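Local coordinates for siderophore-interacting protein (Aeromonas hydrophila, PDB 6K2L) that binds FAD and probably reduces siderophore-bound ferric iron, so that the metal can be released inside the cell, at residues P10-K16 and P117-I123; L25-C29 and F111-V115; P78-T82 and D254-Y258; V142-A147 and G219-L224. The protein carries 1 engineered substitution. All blocks are in the same frame, centred on the assembly; numbering follows the deposited sequence.

Interaction 1: P10-K16 and P117-I123; sequences PRLLTVK and PGDLLAI
Arg11 and Ile123 exchange backbone hydrogen bonds in both directions, and Leu13 and Leu121 repeat the exchange, with Leu13 N 2.9 Å from Leu121 O and an N-H...O angle of 173°. Between and after them come the non-hydrogen-bonded pairs Leu12-Ala122, with CA atoms 4.3 Å apart, and Thr14-Leu120. This alternation defines an antiparallel ladder. Past Thr14 the pairing becomes irregular, as Val15 faces the loop residues Gly118 and Asp119: Val15 N donates to Asp119 O at 2.8 Å, and Gly118 N to Val15 O at 2.9 Å. Gly118 has a phi of 98°, which suits a residue without a side chain. CA-H...O contacts accompany these bonds, among them Ala122 CA to Arg11 O at 3.3 Å.

The apolar contacts divide between two faces. On one, Leu13 CD1 meets Ile123 CG1 at 3.6 Å, where a chi1 of 66° places that carbon, and the side chains cross at about a right angle. On the other, Leu12 forks, CD2 touching Leu120 CD1 (3.6 Å) and CD1 lying by Ala122 CB. Charged ends look outside the pair, Arg11 to Asp37 and Glu34 O, Asp119 to Lys116 N. Strand 120-123 also pairs with 46-51 through Ala122 and Met50, so main-chain bonds, with side chains adding mainly dispersion, close the six-stranded barrel along this seam.

Interaction 2: L25-C29 and F111-V115; sequences LRRIC and FANEV
Arg26 reaches from strand 25-31 to the C-terminal part of helix 107-114, where NH1 donates to Ala112 O at 3.0 Å. The bond is bent, with an N-H...O angle of 147°, and NH1 stands above the carbonyl plane, 39° out of it, instead of lying on a lone pair. Two torsions account for the reach: chi1 of -178° carries CG anti to the backbone N, and a bend at chi3 then swings the guanidinium round so that Ala112 O meets it at its edge. On the way, Arg26 CD passes Val115 CG1 at 4.0 Å, the two side chains running in opposite directions. NH1 also comes within 3.7 Å of Asn113 CA, a packing contact. NE of the same guanidinium forms a salt bridge with Asp20.

Two residues on, Ile28 makes the apolar half of the contact. Its CD1 fits among three residues of 111-115: it lies 3.8 Å from Phe111 CE2, 3.8 Å from Val115 CG2, against which it comes tip to tip, and 4.2 Å from Ala112 CA. Val115 also packs on Val15 and Ile18 of the adjoining barrel strand. The chemistry thus combines an apolar contact with one polar tie: Ile28 seats the helix on the barrel wall, while the positive guanidinium probably stabilises the partly negative carbonyl end of that helix.

Interaction 3: P78-T82 and D254-Y258; sequences PIMRT and DEEAY. With FAD (flavin-adenine dinucleotide), chain C.
Arg81 crosses from strand 79-89 to Glu256 of helix 255-266, meeting the FAD pyrophosphate on the way. Beyond CB, CG lies 4.0 Å from FAD O5', and a bend at chi2 (-70°) brings CD within 3.4 Å of that atom. NE donates to FAD O1P at 3.0 Å and more weakly to O5'. At CZ the guanidinium turns one face to Glu255 CB. NH1 has two acceptors near the guanidinium plane: Met80 O at 3.0 Å, which fixes the group's rotation from its own strand, and Glu256 OE2 at 3.3 Å, a straight salt-bridge bond (167°) that meets the carboxylate from above its plane. NH2 ends the chain on FAD O1A at 2.9 Å, with a weak second bond to Glu256 OE1. One arginine thus holds both phosphates.

The helix adds Glu255 N, 3.0 Å from FAD O2A, just after the N-cap Asp254, whose OD1 takes Ala257 N. A water joins Thr82 N to FAD O2' and, weakly, to Glu255 OE1, itself salt-bridged to Arg262. With Thr82 O bonded to O2' and Thr84 hydrogen-bonded to FAD, this strand is consistent with a variant of the RxY(S/T) signature by which ferredoxin-reductase-type flavoproteins bind the FAD pyrophosphate.

Interaction 4: V142-A147 and G219-L224; sequences VGDLTA and GGEEGL. With FAD (flavin-adenine dinucleotide), chain C.
Gly220 and Gly143 bring their CA atoms within 4.8 Å of each other: Gly220 has no side chain to keep it from Asp144 N, and its phi of 91° itself suits glycine. The site is the C-terminal edge of the parallel sheet in the Rossmann-like, NAD-ferredoxin-type domain, where the neighbouring strands 138-144 and 214-218 run side by side into their loops. A backbone bond joins them, Gly219 N to Val142 O, 3.1 Å and nearly straight at 175°, backed by a CA-H...O contact from Gly143 to Gly219 O.

Beyond it the Asp144 carboxylate ties the two loops together. OD2 accepts from Glu221 N at 2.7 Å, the donor standing 48° out of the carboxylate plane, and also from Trp249 NE1. OD1 accepts from Thr146 N at 2.7 Å, an Asx turn. Glu221 in turn is the N-cap of helix 222-235: its OE1 takes Gly223 N at 2.8 Å, and OE2 binds His251 N. Behind this polar layer Leu224 packs into the core, CD2 lying 4.1 Å from Val142 CG1. On the cofactor side Thr146 touches both ends of the bent FAD, its CB 3.6 Å from flavin N1 and its CG2 3.3 Å from adenine N6A.

Interactions 1 and 2 belong to the antiparallel barrel, their centres 12 Å apart. They meet through strands 11-20 and 25-31, where Lys16 N bonds Cys29 O and Val15 packs on Val115, and through Phe111 of helix 107-114 against Leu121. Along the chain, interaction 2 falls between the segments of interaction 1. Interaction 4 lies in the later parallel-sheet domain, touching interaction 2 where Leu25 packs on Leu145. Interaction 3 joins barrel strand 79-89 to helix 255-266; its segments alternate with those of 1 and 2 and enclose those of 4, which it touches, about 17 Å away centre to centre, through Tyr258 and Glu222. Interactions 3 and 4 both touch FAD, so both domains bind it.

Interaction 1: P10-K16 and P117-I123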
# COMPACT_ATOMS: atom_id res chain seq x y z
N PRO A 10 6.45 -13.29 16.48
CA PRO A 10 7.18 -13.81 15.33
C PRO A 10 6.38 -14.94 14.70
O PRO A 10 5.76 -15.75 15.39
CB PRO A 10 8.51 -14.31 15.92
CG PRO A 10 8.25 -14.46 17.38
CD PRO A 10 7.17 -13.50 17.75
N ARG A 11 6.38 -14.98 13.37
CA ARG A 11 5.68 -16.02 12.63
C ARG A 11 6.64 -16.79 11.74
O ARG A 11 7.56 -16.20 11.15
CB ARG A 11 4.55 -15.45 11.78
CG ARG A 11 3.49 -14.76 12.56
CD ARG A 11 2.95 -13.68 11.72
NE ARG A 11 1.59 -13.29 12.07
CZ ARG A 11 1.30 -12.25 12.84
NH1 ARG A 11 2.30 -11.54 13.37
NH2 ARG A 11 0.03 -11.93 13.08
N LEU A 12 6.43 -18.09 11.65
CA LEU A 12 7.21 -18.94 10.76
C LEU A 12 6.42 -19.10 9.48
O LEU A 12 5.30 -19.61 9.50
CB LEU A 12 7.49 -20.30 11.40
CG LEU A 12 8.64 -21.08 10.75
CD1 LEU A 12 10.00 -20.41 11.02
CD2 LEU A 12 8.64 -22.55 11.23
N LEU A 13 6.98 -18.63 8.37
CA LEU A 13 6.32 -18.71 7.08
C LEU A 13 7.04 -19.72 6.20
O LEU A 13 8.20 -20.07 6.45
CB LEU A 13 6.28 -17.35 6.37
CG LEU A 13 6.03 -16.14 7.28
CD1 LEU A 13 6.25 -14.82 6.56
CD2 LEU A 13 4.64 -16.21 7.82
N THR A 14 6.32 -20.17 5.17
CA THR A 14 6.84 -21.11 4.20
C THR A 14 6.95 -20.42 2.85
O THR A 14 6.12 -19.58 2.49
CB THR A 14 5.92 -22.34 4.12
OG1 THR A 14 5.88 -23.00 5.40
CG2 THR A 14 6.38 -23.34 3.05
N VAL A 15 7.99 -20.77 2.09
CA VAL A 15 8.12 -20.20 0.75
C VAL A 15 7.07 -20.84 -0.16
O VAL A 15 6.99 -22.07 -0.28
CB VAL A 15 9.54 -20.40 0.20
CG1 VAL A 15 9.62 -19.91 -1.25
CG2 VAL A 15 10.57 -19.72 1.10
N LYS A 16 6.24 -20.03 -0.78
CA LYS A 16 5.27 -20.47 -1.76
C LYS A 16 5.88 -20.54 -3.15
O LYS A 16 5.79 -21.58 -3.82
CB LYS A 16 4.06 -19.52 -1.75
CG LYS A 16 2.80 -20.08 -2.35
CD LYS A 16 1.61 -19.26 -1.90
CE LYS A 16 0.87 -18.67 -3.08
NZ LYS A 16 -0.30 -19.50 -3.48
N PRO A 117 10.78 -23.64 -2.89
CA PRO A 117 9.45 -23.68 -2.29
C PRO A 117 9.45 -24.71 -1.18
O PRO A 117 10.05 -25.78 -1.30
CB PRO A 117 8.54 -24.07 -3.46
CG PRO A 117 9.35 -23.70 -4.71
CD PRO A 117 10.78 -23.97 -4.32
N GLY A 118 8.82 -24.37 -0.06
CA GLY A 118 8.84 -25.23 1.11
C GLY A 118 9.88 -24.87 2.17
O GLY A 118 9.80 -25.40 3.28
N ASP A 119 10.83 -24.00 1.85
CA ASP A 119 11.75 -23.47 2.85
C ASP A 119 11.01 -22.62 3.88
O ASP A 119 10.00 -21.97 3.58
CB ASP A 119 12.84 -22.62 2.20
CG ASP A 119 13.95 -23.44 1.60
OD1 ASP A 119 14.05 -24.65 1.92
OD2 ASP A 119 14.72 -22.87 0.79
N LEU A 120 11.54 -22.59 5.09
CA LEU A 120 11.00 -21.82 6.19
C LEU A 120 11.77 -20.53 6.39
O LEU A 120 12.97 -20.46 6.14
CB LEU A 120 11.09 -22.62 7.48
CG LEU A 120 10.31 -23.91 7.54
CD1 LEU A 120 10.59 -24.56 8.91
CD2 LEU A 120 8.85 -23.58 7.33
N LEU A 121 11.05 -19.51 6.88
CA LEU A 121 11.66 -18.25 7.32
C LEU A 121 10.84 -17.65 8.45
O LEU A 121 9.63 -17.44 8.30
CB LEU A 121 11.75 -17.23 6.18
CG LEU A 121 12.71 -16.06 6.45
CD1 LEU A 121 14.13 -16.52 6.18
CD2 LEU A 121 12.36 -14.86 5.56
N ALA A 122 11.48 -17.37 9.58
CA ALA A 122 10.82 -16.67 10.66
C ALA A 122 10.91 -15.17 10.41
O ALA A 122 11.94 -14.67 9.92
CB ALA A 122 11.45 -17.02 12.01
N ILE A 123 9.82 -14.46 10.69
CA ILE A 123 9.83 -13.00 10.56
C ILE A 123 9.12 -12.37 11.74
O ILE A 123 8.17 -12.92 12.31
CB ILE A 123 9.20 -12.50 9.24
CG1 ILE A 123 7.70 -12.82 9.20
CG2 ILE A 123 9.91 -13.09 8.03
CD1 ILE A 123 6.90 -11.74 8.56

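Interaction 2: L25-C29 and F111-V115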
# COMPACT_ATOMS: atom_id res chain seq x y z
N LEU A 25 17.88 -9.65 -8.28
CA LEU A 25 16.80 -9.26 -7.37
C LEU A 25 15.77 -10.38 -7.38
O LEU A 25 15.11 -10.62 -8.40
CB LEU A 25 16.19 -7.91 -7.78
CG LEU A 25 15.38 -7.30 -6.62
CD1 LEU A 25 16.29 -6.89 -5.45
CD2 LEU A 25 14.47 -6.15 -7.07
N ARG A 26 15.65 -11.07 -6.27
CA ARG A 26 14.86 -12.30 -6.21
C ARG A 26 13.68 -12.09 -5.28
O ARG A 26 13.87 -11.84 -4.08
CB ARG A 26 15.74 -13.46 -5.75
CG ARG A 26 15.00 -14.78 -5.70
CD ARG A 26 15.96 -15.94 -5.48
NE ARG A 26 16.53 -16.35 -6.76
CZ ARG A 26 17.71 -16.93 -6.91
NH1 ARG A 26 18.46 -17.20 -5.85
NH2 ARG A 26 18.13 -17.25 -8.12
N ARG A 27 12.47 -12.16 -5.82
CA ARG A 27 11.23 -11.96 -5.06
C ARG A 27 10.77 -13.30 -4.51
O ARG A 27 10.34 -14.18 -5.27
CB ARG A 27 10.14 -11.35 -5.94
CG ARG A 27 8.75 -11.29 -5.29
CD ARG A 27 7.87 -10.17 -5.88
NE ARG A 27 8.67 -8.97 -6.09
CZ ARG A 27 8.53 -8.11 -7.10
NH1 ARG A 27 7.58 -8.31 -8.02
NH2 ARG A 27 9.35 -7.06 -7.19
N ILE A 28 10.85 -13.45 -3.19
CA ILE A 28 10.44 -14.66 -2.51
C ILE A 28 9.09 -14.39 -1.86
O ILE A 28 8.93 -13.41 -1.13
CB ILE A 28 11.48 -15.10 -1.48
CG1 ILE A 28 12.78 -15.50 -2.19
CG2 ILE A 28 10.91 -16.19 -0.64
CD1 ILE A 28 13.97 -15.71 -1.24
N CYS A 29 8.11 -15.22 -2.19
CA CYS A 29 6.76 -15.03 -1.70
C CYS A 29 6.49 -16.05 -0.61
O CYS A 29 6.61 -17.25 -0.83
CB CYS A 29 5.75 -15.19 -2.83
SG CYS A 29 4.08 -15.33 -2.19
N PHE A 111 20.15 -18.09 2.46
CA PHE A 111 18.74 -18.39 2.33
C PHE A 111 18.22 -18.02 0.94
O PHE A 111 17.51 -18.82 0.32
CB PHE A 111 17.94 -17.67 3.42
CG PHE A 111 16.48 -17.74 3.21
CD1 PHE A 111 15.76 -18.87 3.59
CD2 PHE A 111 15.82 -16.69 2.60
CE1 PHE A 111 14.40 -18.94 3.38
CE2 PHE A 111 14.46 -16.76 2.39
CZ PHE A 111 13.74 -17.88 2.78
N ALA A 112 18.58 -16.83 0.44
CA ALA A 112 18.07 -16.40 -0.87
C ALA A 112 18.64 -17.24 -2.02
O ALA A 112 17.90 -17.57 -2.96
CB ALA A 112 18.37 -14.93 -1.08
N ASN A 113 19.92 -17.60 -1.97
CA ASN A 113 20.50 -18.41 -3.04
C ASN A 113 19.91 -19.82 -3.06
O ASN A 113 19.50 -20.31 -4.12
CB ASN A 113 22.02 -18.46 -2.89
CG ASN A 113 22.63 -17.08 -3.00
OD1 ASN A 113 21.93 -16.13 -3.36
ND2 ASN A 113 23.91 -16.96 -2.67
N GLU A 114 19.83 -20.47 -1.90
CA GLU A 114 19.39 -21.86 -1.91
C GLU A 114 17.88 -22.00 -1.97
O GLU A 114 17.39 -23.14 -2.10
CB GLU A 114 19.92 -22.57 -0.68
CG GLU A 114 21.41 -22.78 -0.72
CD GLU A 114 21.94 -23.29 0.61
OE1 GLU A 114 21.11 -23.75 1.44
OE2 GLU A 114 23.18 -23.28 0.81
N VAL A 115 17.14 -20.89 -1.94
CA VAL A 115 15.72 -20.94 -1.61
C VAL A 115 14.98 -21.89 -2.54
O VAL A 115 15.21 -21.91 -3.76
CB VAL A 115 15.12 -19.52 -1.64
CG1 VAL A 115 15.01 -18.96 -3.08
CG2 VAL A 115 13.74 -19.52 -0.97

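Interaction 3: P78-T82 and D254-Y258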
# COMPACT_ATOMS: atom_id res chain seq x y z
N PRO A 78 18.16 -16.58 17.19
CA PRO A 78 18.52 -16.62 15.77
C PRO A 78 19.37 -15.42 15.37
O PRO A 78 19.44 -14.40 16.07
CB PRO A 78 17.16 -16.60 15.07
CG PRO A 78 16.28 -15.91 15.99
CD PRO A 78 16.75 -16.24 17.39
N ILE A 79 20.05 -15.56 14.23
CA ILE A 79 20.69 -14.42 13.58
C ILE A 79 19.60 -13.56 12.95
O ILE A 79 18.61 -14.08 12.43
CB ILE A 79 21.71 -14.89 12.54
CG1 ILE A 79 22.70 -15.86 13.18
CG2 ILE A 79 22.46 -13.72 11.93
CD1 ILE A 79 23.43 -16.69 12.16
N MET A 80 19.75 -12.25 13.03
CA MET A 80 18.73 -11.34 12.54
C MET A 80 19.27 -10.54 11.37
O MET A 80 20.45 -10.15 11.37
CB MET A 80 18.27 -10.41 13.64
CG MET A 80 18.08 -11.15 14.94
SD MET A 80 16.35 -11.54 15.14
CE MET A 80 15.83 -9.94 15.75
N ARG A 81 18.42 -10.35 10.36
CA ARG A 81 18.71 -9.40 9.30
C ARG A 81 17.49 -8.53 9.09
O ARG A 81 16.36 -8.98 9.26
CB ARG A 81 19.07 -10.09 7.97
CG ARG A 81 20.36 -10.92 8.01
CD ARG A 81 21.55 -10.05 8.12
NE ARG A 81 22.83 -10.75 8.00
CZ ARG A 81 23.56 -11.18 9.04
NH1 ARG A 81 23.10 -11.00 10.27
NH2 ARG A 81 24.74 -11.75 8.86
N THR A 82 17.72 -7.28 8.67
CA THR A 82 16.63 -6.36 8.36
C THR A 82 16.27 -6.43 6.88
O THR A 82 17.15 -6.40 6.02
CB THR A 82 17.00 -4.94 8.74
OG1 THR A 82 17.37 -4.92 10.12
CG2 THR A 82 15.79 -4.01 8.53
N ASP A 254 29.94 -7.36 7.30
CA ASP A 254 28.71 -8.08 7.58
C ASP A 254 27.87 -7.30 8.61
O ASP A 254 28.33 -6.33 9.23
CB ASP A 254 29.02 -9.50 8.04
CG ASP A 254 30.12 -9.54 9.11
OD1 ASP A 254 29.93 -8.96 10.20
OD2 ASP A 254 31.18 -10.16 8.85
N GLU A 255 26.61 -7.72 8.74
CA GLU A 255 25.69 -7.07 9.68
C GLU A 255 26.22 -7.10 11.12
O GLU A 255 25.93 -6.20 11.91
CB GLU A 255 24.33 -7.75 9.59
CG GLU A 255 23.38 -7.36 10.72
CD GLU A 255 22.94 -5.90 10.65
OE1 GLU A 255 22.89 -5.35 9.51
OE2 GLU A 255 22.65 -5.30 11.72
N GLU A 256 26.99 -8.14 11.47
CA GLU A 256 27.49 -8.26 12.84
C GLU A 256 28.50 -7.17 13.14
O GLU A 256 28.48 -6.58 14.22
CB GLU A 256 28.10 -9.64 13.06
CG GLU A 256 27.13 -10.71 13.56
CD GLU A 256 26.46 -11.46 12.42
OE1 GLU A 256 27.12 -11.63 11.37
OE2 GLU A 256 25.27 -11.85 12.57
N ALA A 257 29.37 -6.87 12.19
CA ALA A 257 30.32 -5.79 12.36
C ALA A 257 29.67 -4.43 12.22
O ALA A 257 30.18 -3.44 12.77
CB ALA A 257 31.47 -5.93 11.36
N TYR A 258 28.55 -4.34 11.50
CA TYR A 258 28.01 -3.05 11.13
C TYR A 258 26.87 -2.57 12.02
O TYR A 258 26.49 -1.40 11.91
CB TYR A 258 27.51 -3.07 9.69
CG TYR A 258 27.15 -1.70 9.17
CD1 TYR A 258 28.06 -0.66 9.21
CD2 TYR A 258 25.87 -1.43 8.67
CE1 TYR A 258 27.73 0.60 8.75
CE2 TYR A 258 25.54 -0.18 8.20
CZ TYR A 258 26.48 0.84 8.25
OH TYR A 258 26.19 2.10 7.79
PA FAD C . 25.92 -10.20 5.57
O1A FAD C . 26.13 -11.48 6.31
O2A FAD C . 25.32 -9.04 6.37
O5B FAD C . 27.27 -9.56 4.93
C5B FAD C . 28.21 -10.36 4.19
C4B FAD C . 29.07 -9.53 3.26
O4B FAD C . 28.33 -9.21 2.06
C3B FAD C . 29.58 -8.19 3.79
O3B FAD C . 30.88 -7.92 3.28
C2B FAD C . 28.54 -7.19 3.27
O2B FAD C . 29.02 -5.86 3.07
C1B FAD C . 28.18 -7.81 1.92
N9A FAD C . 26.80 -7.58 1.54
C8A FAD C . 25.70 -7.63 2.37
N7A FAD C . 24.57 -7.42 1.75
C5A FAD C . 24.94 -7.22 0.43
C6A FAD C . 24.20 -6.95 -0.74
N6A FAD C . 22.87 -6.87 -0.76
N1A FAD C . 24.89 -6.80 -1.90
C2A FAD C . 26.22 -6.90 -1.87
N3A FAD C . 27.03 -7.17 -0.84
C4A FAD C . 26.32 -7.32 0.29
N1 FAD C . 18.49 -5.93 1.72
C2 FAD C . 17.80 -6.57 0.73
O2 FAD C . 18.35 -7.35 -0.05
N3 FAD C . 16.44 -6.35 0.59
C4 FAD C . 15.67 -5.52 1.35
O4 FAD C . 14.46 -5.41 1.13
C4X FAD C . 16.41 -4.84 2.41
N5 FAD C . 15.74 -4.02 3.21
C5X FAD C . 16.45 -3.38 4.20
C6 FAD C . 15.77 -2.50 5.03
C7 FAD C . 16.44 -1.80 6.03
C7M FAD C . 15.66 -0.87 6.93
C8 FAD C . 17.81 -2.02 6.23
C8M FAD C . 18.57 -1.32 7.34
C9 FAD C . 18.49 -2.92 5.41
C9A FAD C . 17.82 -3.59 4.39
N10 FAD C . 18.50 -4.47 3.52
C10 FAD C . 17.82 -5.11 2.50
C1' FAD C . 19.95 -4.69 3.66
C2' FAD C . 20.33 -6.07 4.20
O2' FAD C . 20.01 -6.21 5.58
C3' FAD C . 21.83 -6.27 3.99
O3' FAD C . 22.07 -6.48 2.60
C4' FAD C . 22.43 -7.44 4.77
O4' FAD C . 23.83 -7.18 4.96
C5' FAD C . 22.21 -8.76 4.07
O5' FAD C . 22.64 -9.83 4.92
P FAD C . 23.48 -11.04 4.37
O1P FAD C . 23.41 -12.13 5.44
O2P FAD C . 23.06 -11.45 3.03
O3P FAD C . 24.97 -10.46 4.31
O HOH W 1 20.61 -6.61 8.34

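Interaction 4: V142-A147 and G219-L224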
# COMPACT_ATOMS: atom_id res chain seq x y z
N VAL A 142 17.28 8.16 -3.09
CA VAL A 142 18.47 7.51 -3.63
C VAL A 142 18.58 6.13 -2.99
O VAL A 142 18.22 5.96 -1.82
CB VAL A 142 19.76 8.35 -3.41
CG1 VAL A 142 20.99 7.58 -3.80
CG2 VAL A 142 19.72 9.68 -4.20
N GLY A 143 19.03 5.15 -3.76
CA GLY A 143 19.32 3.85 -3.18
C GLY A 143 20.03 2.93 -4.15
O GLY A 143 20.40 3.32 -5.26
N ASP A 144 20.24 1.70 -3.69
CA ASP A 144 20.81 0.64 -4.51
C ASP A 144 19.81 -0.50 -4.51
O ASP A 144 18.67 -0.32 -4.07
CB ASP A 144 22.21 0.25 -4.00
CG ASP A 144 22.21 -0.29 -2.53
OD1 ASP A 144 21.20 -0.87 -2.07
OD2 ASP A 144 23.25 -0.15 -1.84
N LEU A 145 20.23 -1.69 -4.99
CA LEU A 145 19.31 -2.82 -5.03
C LEU A 145 18.75 -3.19 -3.65
O LEU A 145 17.64 -3.74 -3.57
CB LEU A 145 20.00 -4.05 -5.62
CG LEU A 145 20.01 -4.05 -7.14
CD1 LEU A 145 20.63 -5.33 -7.65
CD2 LEU A 145 18.61 -3.85 -7.68
N THR A 146 19.49 -2.94 -2.56
CA THR A 146 18.92 -3.25 -1.25
C THR A 146 17.78 -2.31 -0.88
O THR A 146 16.94 -2.68 -0.05
CB THR A 146 19.98 -3.21 -0.17
OG1 THR A 146 20.44 -1.87 -0.00
CG2 THR A 146 21.14 -4.07 -0.56
N ALA A 147 17.73 -1.12 -1.49
CA ALA A 147 16.70 -0.13 -1.26
C ALA A 147 15.65 -0.11 -2.37
O ALA A 147 14.64 0.57 -2.23
CB ALA A 147 17.34 1.26 -1.13
N GLY A 219 18.52 5.49 1.23
CA GLY A 219 18.73 4.17 1.77
C GLY A 219 19.74 3.41 0.92
O GLY A 219 20.27 3.93 -0.05
N GLY A 220 19.97 2.16 1.27
CA GLY A 220 21.00 1.42 0.56
C GLY A 220 22.36 1.54 1.21
O GLY A 220 22.46 1.88 2.39
N GLU A 221 23.42 1.32 0.44
CA GLU A 221 24.78 1.26 0.97
C GLU A 221 25.25 2.60 1.55
O GLU A 221 24.84 3.68 1.11
CB GLU A 221 25.74 0.81 -0.13
CG GLU A 221 26.98 0.10 0.38
CD GLU A 221 28.12 1.05 0.63
OE1 GLU A 221 28.11 2.15 0.03
OE2 GLU A 221 29.02 0.71 1.41
N GLU A 222 26.15 2.51 2.54
CA GLU A 222 26.50 3.68 3.36
C GLU A 222 27.03 4.85 2.53
O GLU A 222 26.72 6.02 2.83
CB GLU A 222 27.53 3.27 4.40
CG GLU A 222 27.51 4.14 5.63
CD GLU A 222 28.84 4.12 6.36
OE1 GLU A 222 29.89 4.38 5.70
OE2 GLU A 222 28.83 3.84 7.59
N GLY A 223 27.83 4.55 1.50
CA GLY A 223 28.43 5.52 0.60
C GLY A 223 27.48 6.24 -0.34
O GLY A 223 27.92 7.06 -1.16
N LEU A 224 26.19 5.91 -0.30
CA LEU A 224 25.16 6.74 -0.90
C LEU A 224 24.42 7.56 0.15
O LEU A 224 24.17 8.75 -0.07
CB LEU A 224 24.15 5.87 -1.67
CG LEU A 224 24.66 5.10 -2.87
CD1 LEU A 224 23.75 3.92 -3.13
CD2 LEU A 224 24.72 5.99 -4.09
PA FAD C . 25.92 -10.20 5.57
O1A FAD C . 26.13 -11.48 6.31
O2A FAD C . 25.32 -9.04 6.37
O5B FAD C . 27.27 -9.56 4.93
C5B FAD C . 28.21 -10.36 4.19
C4B FAD C . 29.07 -9.53 3.26
O4B FAD C . 28.33 -9.21 2.06
C3B FAD C . 29.58 -8.19 3.79
O3B FAD C . 30.88 -7.92 3.28
C2B FAD C . 28.54 -7.19 3.27
O2B FAD C . 29.02 -5.86 3.07
C1B FAD C . 28.18 -7.81 1.92
N9A FAD C . 26.80 -7.58 1.54
C8A FAD C . 25.70 -7.63 2.37
N7A FAD C . 24.57 -7.42 1.75
C5A FAD C . 24.94 -7.22 0.43
C6A FAD C . 24.20 -6.95 -0.74
N6A FAD C . 22.87 -6.87 -0.76
N1A FAD C . 24.89 -6.80 -1.90
C2A FAD C . 26.22 -6.90 -1.87
N3A FAD C . 27.03 -7.17 -0.84
C4A FAD C . 26.32 -7.32 0.29
N1 FAD C . 18.49 -5.93 1.72
C2 FAD C . 17.80 -6.57 0.73
O2 FAD C . 18.35 -7.35 -0.05
N3 FAD C . 16.44 -6.35 0.59
C4 FAD C . 15.67 -5.52 1.35
O4 FAD C . 14.46 -5.41 1.13
C4X FAD C . 16.41 -4.84 2.41
N5 FAD C . 15.74 -4.02 3.21
C5X FAD C . 16.45 -3.38 4.20
C6 FAD C . 15.77 -2.50 5.03
C7 FAD C . 16.44 -1.80 6.03
C7M FAD C . 15.66 -0.87 6.93
C8 FAD C . 17.81 -2.02 6.23
C8M FAD C . 18.57 -1.32 7.34
C9 FAD C . 18.49 -2.92 5.41
C9A FAD C . 17.82 -3.59 4.39
N10 FAD C . 18.50 -4.47 3.52
C10 FAD C . 17.82 -5.11 2.50
C1' FAD C . 19.95 -4.69 3.66
C2' FAD C . 20.33 -6.07 4.20
O2' FAD C . 20.01 -6.21 5.58
C3' FAD C . 21.83 -6.27 3.99
O3' FAD C . 22.07 -6.48 2.60
C4' FAD C . 22.43 -7.44 4.77
O4' FAD C . 23.83 -7.18 4.96
C5' FAD C . 22.21 -8.76 4.07
O5' FAD C . 22.64 -9.83 4.92
P FAD C . 23.48 -11.04 4.37
O1P FAD C . 23.41 -12.13 5.44
O2P FAD C . 23.06 -11.45 3.03
O3P FAD C . 24.97 -10.46 4.31